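Protein kinase (Staphylococcus aureus subsp. aureus Mu50, PDB 3PY9) is the Ser/Thr kinase PrkC, whose extracellular PASTA region probably binds muropeptides of the cell wall and passes that signal to the kinase domain. Local coordinates at residues Glu86-Lys91 / Ile133-Ser138; Glu147-Lys152 / Lys158-Glu163. All blocks are in the same frame, centred on the assembly; numbering follows the deposited sequence.

Interaction 1: residues Glu86-Lys91 / Ile133-Ser138; sequences EEALQK and IKLYES
L135 reaches from the strand 133-138 up to the helix 85-93, and its methyl CD1 makes both contacts with A88 and L89. That methyl lies 4.1 Å from CB of A88; the same CD1 of L135 stands 4.4 Å from CD2 of L89, a looser touch. A88 points its CB toward the strand, whereas L89 starts off to one side and CD2 at the end of its side chain approaches. In L135 the branch CG sits beside the backbone N and anti to the carbonyl carbon (chi1 -66°), which carries CD1 out from the strand toward A88 and L89. The meeting is wholly apolar and small, 82 Å² over both sides, and the backbones stay well apart, with CA of A88 and CA of L135 8.8 Å from each other.

The polar bonds run within each element and to its neighbours. The helical turn is held by Q90 N to E86 O and K91 N to E87 O, both 3.0 Å. The strand is paired by backbone bonds with T101 and E103, and K134 NZ forms a salt bridge with E103. V100 touches both leucines, I115 adds to A88, and L92 of the same helix also reaches L135. A helix laid by such aliphatic residues over a three-stranded mixed sheet, with 133-138 as its central strand, is the architecture of a PASTA domain.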
ATOM      1  N   GLU A  86      -5.743  -5.504  18.727  1.00 43.09           N
ATOM      2  CA  GLU A  86      -5.807  -5.396  20.189  1.00 44.02           C
ATOM      3  C   GLU A  86      -4.920  -4.285  20.752  1.00 43.77           C
ATOM      4  O   GLU A  86      -5.346  -3.580  21.665  1.00 43.44           O
ATOM      5  CB  GLU A  86      -5.550  -6.755  20.872  1.00 44.76           C
ATOM      6  CG  GLU A  86      -4.139  -7.331  20.735  1.00 48.00           C
ATOM      7  CD  GLU A  86      -3.446  -7.528  22.084  1.00 52.87           C
ATOM      8  OE1 GLU A  86      -3.947  -8.353  22.886  1.00 53.38           O
ATOM      9  OE2 GLU A  86      -2.395  -6.874  22.330  1.00 54.25           O
ATOM     10  N   GLU A  87      -3.713  -4.111  20.194  1.00 43.85           N
ATOM     11  CA  GLU A  87      -2.848  -2.971  20.565  1.00 44.14           C
ATOM     12  C   GLU A  87      -3.581  -1.641  20.307  1.00 43.99           C
ATOM     13  O   GLU A  87      -3.595  -0.748  21.156  1.00 43.16           O
ATOM     14  CB  GLU A  87      -1.491  -3.017  19.835  1.00 44.24           C
ATOM     15  CG  GLU A  87      -0.435  -1.960  20.297  1.00 43.90           C
ATOM     16  CD  GLU A  87       0.890  -2.017  19.501  1.00 44.41           C
ATOM     17  OE1 GLU A  87       1.045  -2.888  18.629  1.00 44.61           O
ATOM     18  OE2 GLU A  87       1.804  -1.204  19.754  1.00 45.02           O
ATOM     19  N   ALA A  88      -4.210  -1.549  19.137  1.00 44.34           N
ATOM     20  CA  ALA A  88      -4.976  -0.374  18.726  1.00 44.45           C
ATOM     21  C   ALA A  88      -6.073   0.010  19.736  1.00 44.81           C
ATOM     22  O   ALA A  88      -6.246   1.187  20.054  1.00 43.88           O
ATOM     23  CB  ALA A  88      -5.584  -0.623  17.368  1.00 43.98           C
ATOM     24  N   LEU A  89      -6.802  -1.002  20.212  1.00 45.58           N
ATOM     25  CA  LEU A  89      -7.954  -0.820  21.093  1.00 46.25           C
ATOM     26  C   LEU A  89      -7.509  -0.435  22.494  1.00 47.62           C
ATOM     27  O   LEU A  89      -8.071   0.483  23.109  1.00 47.57           O
ATOM     28  CB  LEU A  89      -8.813  -2.090  21.131  1.00 45.55           C
ATOM     29  CG  LEU A  89      -9.725  -2.424  19.936  1.00 44.19           C
ATOM     30  CD1 LEU A  89     -10.355  -3.802  20.096  1.00 41.89           C
ATOM     31  CD2 LEU A  89     -10.811  -1.372  19.757  1.00 43.54           C
ATOM     32  N   GLN A  90      -6.492  -1.142  22.989  1.00 49.05           N
ATOM     33  CA  GLN A  90      -5.866  -0.822  24.268  1.00 50.31           C
ATOM     34  C   GLN A  90      -5.407   0.637  24.284  1.00 50.65           C
ATOM     35  O   GLN A  90      -5.772   1.382  25.186  1.00 51.41           O
ATOM     36  CB  GLN A  90      -4.711  -1.792  24.577  1.00 49.95           C
ATOM     37  CG  GLN A  90      -5.173  -3.205  25.018  1.00 51.42           C
ATOM     38  CD  GLN A  90      -4.021  -4.239  25.152  1.00 51.77           C
ATOM     39  OE1 GLN A  90      -2.852  -3.933  24.894  1.00 52.87           O
ATOM     40  NE2 GLN A  90      -4.369  -5.475  25.558  1.00 53.41           N
ATOM     41  N   LYS A  91      -4.645   1.048  23.269  1.00 51.37           N
ATOM     42  CA  LYS A  91      -4.147   2.425  23.148  1.00 52.06           C
ATOM     43  C   LYS A  91      -5.273   3.460  23.164  1.00 52.59           C
ATOM     44  O   LYS A  91      -5.074   4.602  23.592  1.00 53.07           O
ATOM     45  CB  LYS A  91      -3.319   2.581  21.868  1.00 52.14           C
ATOM     46  CG  LYS A  91      -2.626   3.933  21.699  1.00 52.97           C
ATOM     47  CD  LYS A  91      -1.241   3.940  22.341  1.00 55.46           C
ATOM     48  CE  LYS A  91      -0.767   5.371  22.658  1.00 57.12           C
ATOM     49  NZ  LYS A  91       0.543   5.368  23.394  1.00 56.85           N
ATOM     50  N   ILE A 133     -15.712   6.328  17.183  1.00 44.92           N
ATOM     51  CA  ILE A 133     -14.510   5.955  16.430  1.00 42.98           C
ATOM     52  C   ILE A 133     -14.835   4.704  15.622  1.00 41.91           C
ATOM     53  O   ILE A 133     -15.502   3.783  16.114  1.00 41.30           O
ATOM     54  CB  ILE A 133     -13.263   5.625  17.296  1.00 42.84           C
ATOM     55  CG1 ILE A 133     -13.091   6.570  18.502  1.00 42.80           C
ATOM     56  CG2 ILE A 133     -12.017   5.573  16.410  1.00 42.74           C
ATOM     57  CD1 ILE A 133     -12.404   7.860  18.223  1.00 41.11           C
ATOM     58  N   LYS A 134     -14.381   4.698  14.370  1.00 40.41           N
ATOM     59  CA  LYS A 134     -14.419   3.510  13.548  1.00 38.67           C
ATOM     60  C   LYS A 134     -13.001   3.143  13.136  1.00 37.34           C
ATOM     61  O   LYS A 134     -12.225   3.993  12.687  1.00 36.59           O
ATOM     62  CB  LYS A 134     -15.304   3.759  12.342  1.00 39.40           C
ATOM     63  CG  LYS A 134     -15.784   2.519  11.642  1.00 41.09           C
ATOM     64  CD  LYS A 134     -16.896   2.870  10.667  1.00 44.00           C
ATOM     65  CE  LYS A 134     -18.243   3.057  11.372  1.00 45.81           C
ATOM     66  NZ  LYS A 134     -18.812   1.734  11.824  1.00 47.99           N
ATOM     67  N   LEU A 135     -12.654   1.879  13.329  1.00 35.40           N
ATOM     68  CA  LEU A 135     -11.362   1.381  12.947  1.00 34.62           C
ATOM     69  C   LEU A 135     -11.557   0.368  11.836  1.00 34.50           C
ATOM     70  O   LEU A 135     -12.502  -0.448  11.877  1.00 34.70           O
ATOM     71  CB  LEU A 135     -10.638   0.725  14.137  1.00 34.59           C
ATOM     72  CG  LEU A 135     -10.213   1.605  15.333  1.00 33.72           C
ATOM     73  CD1 LEU A 135      -9.310   0.824  16.257  1.00 32.17           C
ATOM     74  CD2 LEU A 135      -9.517   2.930  14.944  1.00 30.91           C
ATOM     75  N   TYR A 136     -10.664   0.425  10.855  1.00 33.07           N
ATOM     76  CA  TYR A 136     -10.763  -0.424   9.694  1.00 32.31           C
ATOM     77  C   TYR A 136      -9.654  -1.442   9.792  1.00 31.66           C
ATOM     78  O   TYR A 136      -8.472  -1.110   9.653  1.00 31.33           O
ATOM     79  CB  TYR A 136     -10.656   0.402   8.413  1.00 32.36           C
ATOM     80  CG  TYR A 136     -11.827   1.349   8.200  1.00 32.96           C
ATOM     81  CD1 TYR A 136     -12.909   0.975   7.417  1.00 32.28           C
ATOM     82  CD2 TYR A 136     -11.851   2.612   8.796  1.00 32.04           C
ATOM     83  CE1 TYR A 136     -13.974   1.834   7.217  1.00 34.38           C
ATOM     84  CE2 TYR A 136     -12.917   3.477   8.597  1.00 32.74           C
ATOM     85  CZ  TYR A 136     -13.972   3.077   7.806  1.00 33.18           C
ATOM     86  OH  TYR A 136     -15.044   3.919   7.589  1.00 35.51           O
ATOM     87  N   GLU A 137     -10.048  -2.680  10.063  1.00 30.36           N
ATOM     88  CA  GLU A 137      -9.099  -3.752  10.292  1.00 29.88           C
ATOM     89  C   GLU A 137      -8.849  -4.450   8.979  1.00 29.63           C
ATOM     90  O   GLU A 137      -9.800  -4.819   8.311  1.00 29.77           O
ATOM     91  CB  GLU A 137      -9.691  -4.752  11.283  1.00 29.27           C
ATOM     92  CG  GLU A 137      -8.761  -5.867  11.682  1.00 28.75           C
ATOM     93  CD  GLU A 137      -9.456  -6.933  12.494  1.00 28.46           C
ATOM     94  OE1 GLU A 137     -10.626  -6.738  12.860  1.00 30.25           O
ATOM     95  OE2 GLU A 137      -8.840  -7.979  12.761  1.00 29.15           O
ATOM     96  N   SER A 138      -7.580  -4.656   8.628  1.00 29.48           N
ATOM     97  CA  SER A 138      -7.230  -5.322   7.371  1.00 29.70           C
ATOM     98  C   SER A 138      -7.581  -6.816   7.375  1.00 29.50           C
ATOM     99  O   SER A 138      -7.324  -7.517   8.341  1.00 29.63           O
ATOM    100  CB  SER A 138      -5.732  -5.162   7.077  1.00 29.83           C
ATOM    101  OG  SER A 138      -5.388  -5.859   5.881  1.00 30.35           O
TER

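Interaction 2: residues Glu147-Lys152 / Lys158-Glu163; sequences EDFEHK and KKALEE
The loop between strand 143-146 and helix 154-162 of a PASTA domain folds back against the helix it leads into, and F149 is the main contributor on the loop side. CZ of its ring lies 3.6 Å from CB of A160, a close approach made obliquely to the ring. L161 comes to the ring's edge instead, near the ring plane, with its CG 4.1 Å from CE2 of F149; the two side chains pass each other in opposite directions. The phenyl group is sent toward the helix because its CG stands beside the backbone N, anti to the carbonyl carbon (chi1 -81°). E147 adds a layer within the loop: its CG rests 4.0 Å above the plane of the F149 ring, offset toward the rim. CD2 of L161 also packs 3.9 Å from the backbone N of E147.

Two local motifs shape the loop around F149. D148 OD1 accepts the backbone N of E150 at 3.0 Å, almost straight (166°) and nearly along the carboxylate C-O direction, which makes an Asx turn. F149 to K152 then form a type II beta turn, closed by K152 N to F149 O at 2.9 Å. Q186 fastens this loop from the strand region 183-187, bonding to F149 N, E147 O and E150 OE2. On the helix side, L161 also packs on V168 of strand 167-173 and on I199 and F201 of strand 198-204.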
ATOM      1  N   GLU A 147      -6.303 -19.632 -12.090  1.00 30.40           N
ATOM      2  CA  GLU A 147      -6.634 -20.783 -12.911  1.00 31.02           C
ATOM      3  C   GLU A 147      -5.411 -21.362 -13.639  1.00 31.45           C
ATOM      4  O   GLU A 147      -4.636 -20.633 -14.282  1.00 31.29           O
ATOM      5  CB  GLU A 147      -7.748 -20.471 -13.905  1.00 30.85           C
ATOM      6  CG  GLU A 147      -8.240 -21.756 -14.582  1.00 32.20           C
ATOM      7  CD  GLU A 147      -9.343 -21.541 -15.587  1.00 33.89           C
ATOM      8  OE1 GLU A 147      -9.818 -20.394 -15.744  1.00 35.54           O
ATOM      9  OE2 GLU A 147      -9.756 -22.541 -16.194  1.00 33.15           O
ATOM     10  N   ASP A 148      -5.253 -22.681 -13.514  1.00 31.85           N
ATOM     11  CA  ASP A 148      -4.136 -23.403 -14.116  1.00 32.11           C
ATOM     12  C   ASP A 148      -4.450 -23.643 -15.574  1.00 32.50           C
ATOM     13  O   ASP A 148      -5.363 -24.400 -15.911  1.00 32.66           O
ATOM     14  CB  ASP A 148      -3.935 -24.725 -13.386  1.00 32.24           C
ATOM     15  CG  ASP A 148      -2.687 -25.477 -13.821  1.00 31.25           C
ATOM     16  OD1 ASP A 148      -2.080 -25.158 -14.879  1.00 29.77           O
ATOM     17  OD2 ASP A 148      -2.330 -26.420 -13.074  1.00 29.27           O
ATOM     18  N   PHE A 149      -3.697 -22.972 -16.433  1.00 33.31           N
ATOM     19  CA  PHE A 149      -3.886 -23.047 -17.873  1.00 34.19           C
ATOM     20  C   PHE A 149      -2.741 -23.806 -18.579  1.00 35.28           C
ATOM     21  O   PHE A 149      -2.564 -23.670 -19.800  1.00 34.92           O
ATOM     22  CB  PHE A 149      -3.983 -21.639 -18.463  1.00 34.18           C
ATOM     23  CG  PHE A 149      -5.356 -20.985 -18.325  1.00 34.60           C
ATOM     24  CD1 PHE A 149      -6.443 -21.435 -19.077  1.00 34.93           C
ATOM     25  CD2 PHE A 149      -5.534 -19.885 -17.481  1.00 33.51           C
ATOM     26  CE1 PHE A 149      -7.699 -20.806 -18.982  1.00 36.58           C
ATOM     27  CE2 PHE A 149      -6.776 -19.256 -17.371  1.00 34.74           C
ATOM     28  CZ  PHE A 149      -7.865 -19.718 -18.116  1.00 35.17           C
ATOM     29  N   GLU A 150      -1.961 -24.588 -17.834  1.00 36.00           N
ATOM     30  CA  GLU A 150      -0.839 -25.271 -18.467  1.00 37.80           C
ATOM     31  C   GLU A 150      -1.349 -26.135 -19.611  1.00 38.88           C
ATOM     32  O   GLU A 150      -2.358 -26.817 -19.461  1.00 38.98           O
ATOM     33  CB  GLU A 150       0.028 -26.030 -17.461  1.00 37.45           C
ATOM     34  CG  GLU A 150       1.030 -25.089 -16.776  1.00 37.70           C
ATOM     35  CD  GLU A 150       2.095 -25.789 -15.937  1.00 37.77           C
ATOM     36  OE1 GLU A 150       1.960 -26.999 -15.631  1.00 38.73           O
ATOM     37  OE2 GLU A 150       3.067 -25.104 -15.561  1.00 35.47           O
ATOM     38  N   HIS A 151      -0.677 -26.047 -20.758  1.00 40.33           N
ATOM     39  CA  HIS A 151      -1.054 -26.769 -21.983  1.00 42.07           C
ATOM     40  C   HIS A 151      -2.362 -26.300 -22.616  1.00 43.08           C
ATOM     41  O   HIS A 151      -2.950 -27.028 -23.426  1.00 44.19           O
ATOM     42  CB  HIS A 151      -1.115 -28.299 -21.786  1.00 42.02           C
ATOM     43  CG  HIS A 151       0.183 -28.920 -21.372  1.00 42.49           C
ATOM     44  ND1 HIS A 151       1.390 -28.259 -21.443  1.00 43.41           N
ATOM     45  CD2 HIS A 151       0.464 -30.164 -20.914  1.00 43.67           C
ATOM     46  CE1 HIS A 151       2.353 -29.058 -21.017  1.00 42.78           C
ATOM     47  NE2 HIS A 151       1.818 -30.222 -20.696  1.00 41.93           N
ATOM     48  N   LYS A 152      -2.835 -25.114 -22.251  1.00 43.48           N
ATOM     49  CA  LYS A 152      -4.009 -24.541 -22.915  1.00 43.92           C
ATOM     50  C   LYS A 152      -3.582 -23.299 -23.698  1.00 43.83           C
ATOM     51  O   LYS A 152      -2.394 -22.975 -23.747  1.00 44.09           O
ATOM     52  CB  LYS A 152      -5.139 -24.252 -21.909  1.00 44.14           C
ATOM     53  CG  LYS A 152      -5.680 -25.499 -21.203  1.00 44.94           C
ATOM     54  CD  LYS A 152      -6.982 -26.019 -21.827  1.00 47.03           C
ATOM     55  CE  LYS A 152      -7.038 -27.546 -21.724  1.00 49.09           C
ATOM     56  NZ  LYS A 152      -8.347 -28.170 -22.075  1.00 50.09           N
ATOM     57  N   LYS A 158      -4.332 -15.342 -20.887  1.00 41.41           N
ATOM     58  CA  LYS A 158      -4.112 -13.924 -20.699  1.00 41.62           C
ATOM     59  C   LYS A 158      -5.447 -13.261 -20.424  1.00 42.36           C
ATOM     60  O   LYS A 158      -5.606 -12.618 -19.406  1.00 41.54           O
ATOM     61  CB  LYS A 158      -3.449 -13.299 -21.925  1.00 41.55           C
ATOM     62  CG  LYS A 158      -2.941 -11.882 -21.701  1.00 41.96           C
ATOM     63  CD  LYS A 158      -2.623 -11.202 -23.016  1.00 44.73           C
ATOM     64  CE  LYS A 158      -1.306 -10.426 -22.962  1.00 46.86           C
ATOM     65  NZ  LYS A 158      -1.202  -9.355 -21.908  1.00 47.98           N
ATOM     66  N   LYS A 159      -6.419 -13.461 -21.311  1.00 43.25           N
ATOM     67  CA  LYS A 159      -7.700 -12.789 -21.175  1.00 44.65           C
ATOM     68  C   LYS A 159      -8.468 -13.155 -19.894  1.00 44.10           C
ATOM     69  O   LYS A 159      -8.978 -12.267 -19.219  1.00 44.35           O
ATOM     70  CB  LYS A 159      -8.562 -12.976 -22.428  1.00 45.09           C
ATOM     71  CG  LYS A 159      -8.446 -11.814 -23.431  1.00 46.86           C
ATOM     72  CD  LYS A 159      -8.952 -12.223 -24.841  1.00 46.71           C
ATOM     73  CE  LYS A 159      -8.996 -11.032 -25.813  1.00 48.40           C
ATOM     74  NZ  LYS A 159     -10.122 -10.102 -25.500  1.00 49.56           N
ATOM     75  N   ALA A 160      -8.532 -14.443 -19.554  1.00 43.64           N
ATOM     76  CA  ALA A 160      -9.239 -14.878 -18.343  1.00 43.04           C
ATOM     77  C   ALA A 160      -8.612 -14.299 -17.085  1.00 42.74           C
ATOM     78  O   ALA A 160      -9.325 -13.908 -16.163  1.00 42.96           O
ATOM     79  CB  ALA A 160      -9.293 -16.386 -18.250  1.00 42.97           C
ATOM     80  N   LEU A 161      -7.282 -14.226 -17.055  1.00 42.33           N
ATOM     81  CA  LEU A 161      -6.579 -13.764 -15.850  1.00 41.99           C
ATOM     82  C   LEU A 161      -6.542 -12.242 -15.767  1.00 42.11           C
ATOM     83  O   LEU A 161      -6.609 -11.679 -14.666  1.00 42.36           O
ATOM     84  CB  LEU A 161      -5.183 -14.392 -15.710  1.00 41.15           C
ATOM     85  CG  LEU A 161      -5.084 -15.921 -15.579  1.00 40.62           C
ATOM     86  CD1 LEU A 161      -3.655 -16.370 -15.795  1.00 39.76           C
ATOM     87  CD2 LEU A 161      -5.570 -16.438 -14.243  1.00 40.66           C
ATOM     88  N   GLU A 162      -6.473 -11.587 -16.922  1.00 42.02           N
ATOM     89  CA  GLU A 162      -6.629 -10.138 -17.003  1.00 42.85           C
ATOM     90  C   GLU A 162      -7.956  -9.695 -16.373  1.00 42.59           C
ATOM     91  O   GLU A 162      -7.990  -8.694 -15.655  1.00 42.26           O
ATOM     92  CB  GLU A 162      -6.594  -9.619 -18.454  1.00 43.22           C
ATOM     93  CG  GLU A 162      -5.385  -9.953 -19.365  1.00 45.30           C
ATOM     94  CD  GLU A 162      -4.109  -9.237 -19.010  1.00 46.97           C
ATOM     95  OE1 GLU A 162      -3.783  -9.182 -17.806  1.00 50.52           O
ATOM     96  OE2 GLU A 162      -3.411  -8.759 -19.930  1.00 44.74           O
ATOM     97  N   GLU A 163      -9.028 -10.435 -16.665  1.00 42.69           N
ATOM     98  CA  GLU A 163     -10.381 -10.123 -16.188  1.00 43.48           C
ATOM     99  C   GLU A 163     -10.569 -10.435 -14.702  1.00 43.01           C
ATOM    100  O   GLU A 163     -11.624 -10.144 -14.146  1.00 43.15           O
ATOM    101  CB  GLU A 163     -11.464 -10.889 -16.971  1.00 43.76           C
ATOM    102  CG  GLU A 163     -11.344 -10.886 -18.488  1.00 47.58           C
ATOM    103  CD  GLU A 163     -12.398 -10.040 -19.189  1.00 53.57           C
ATOM    104  OE1 GLU A 163     -12.556  -8.841 -18.824  1.00 55.92           O
ATOM    105  OE2 GLU A 163     -13.059 -10.578 -20.119  1.00 54.00           O
TER

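In the fold
Interactions 1 and 2 follow each other along the chain in two successive PASTA domains, with centres 39 Å apart and nearest atoms about 21 Å apart, so neither touches the other. Both involve the helix of their domain: in interaction 1 it is met by a strand distant in sequence, in interaction 2 by the loop just ahead of it. The contacts lie about 18 Å and 26 Å from the centre of an extended chain whose radius of gyration is 40 Å. A bound europium ion, probably the one held at D99, D130 and N132, lies about 13 Å from the L135 side chain, away from the contact itself.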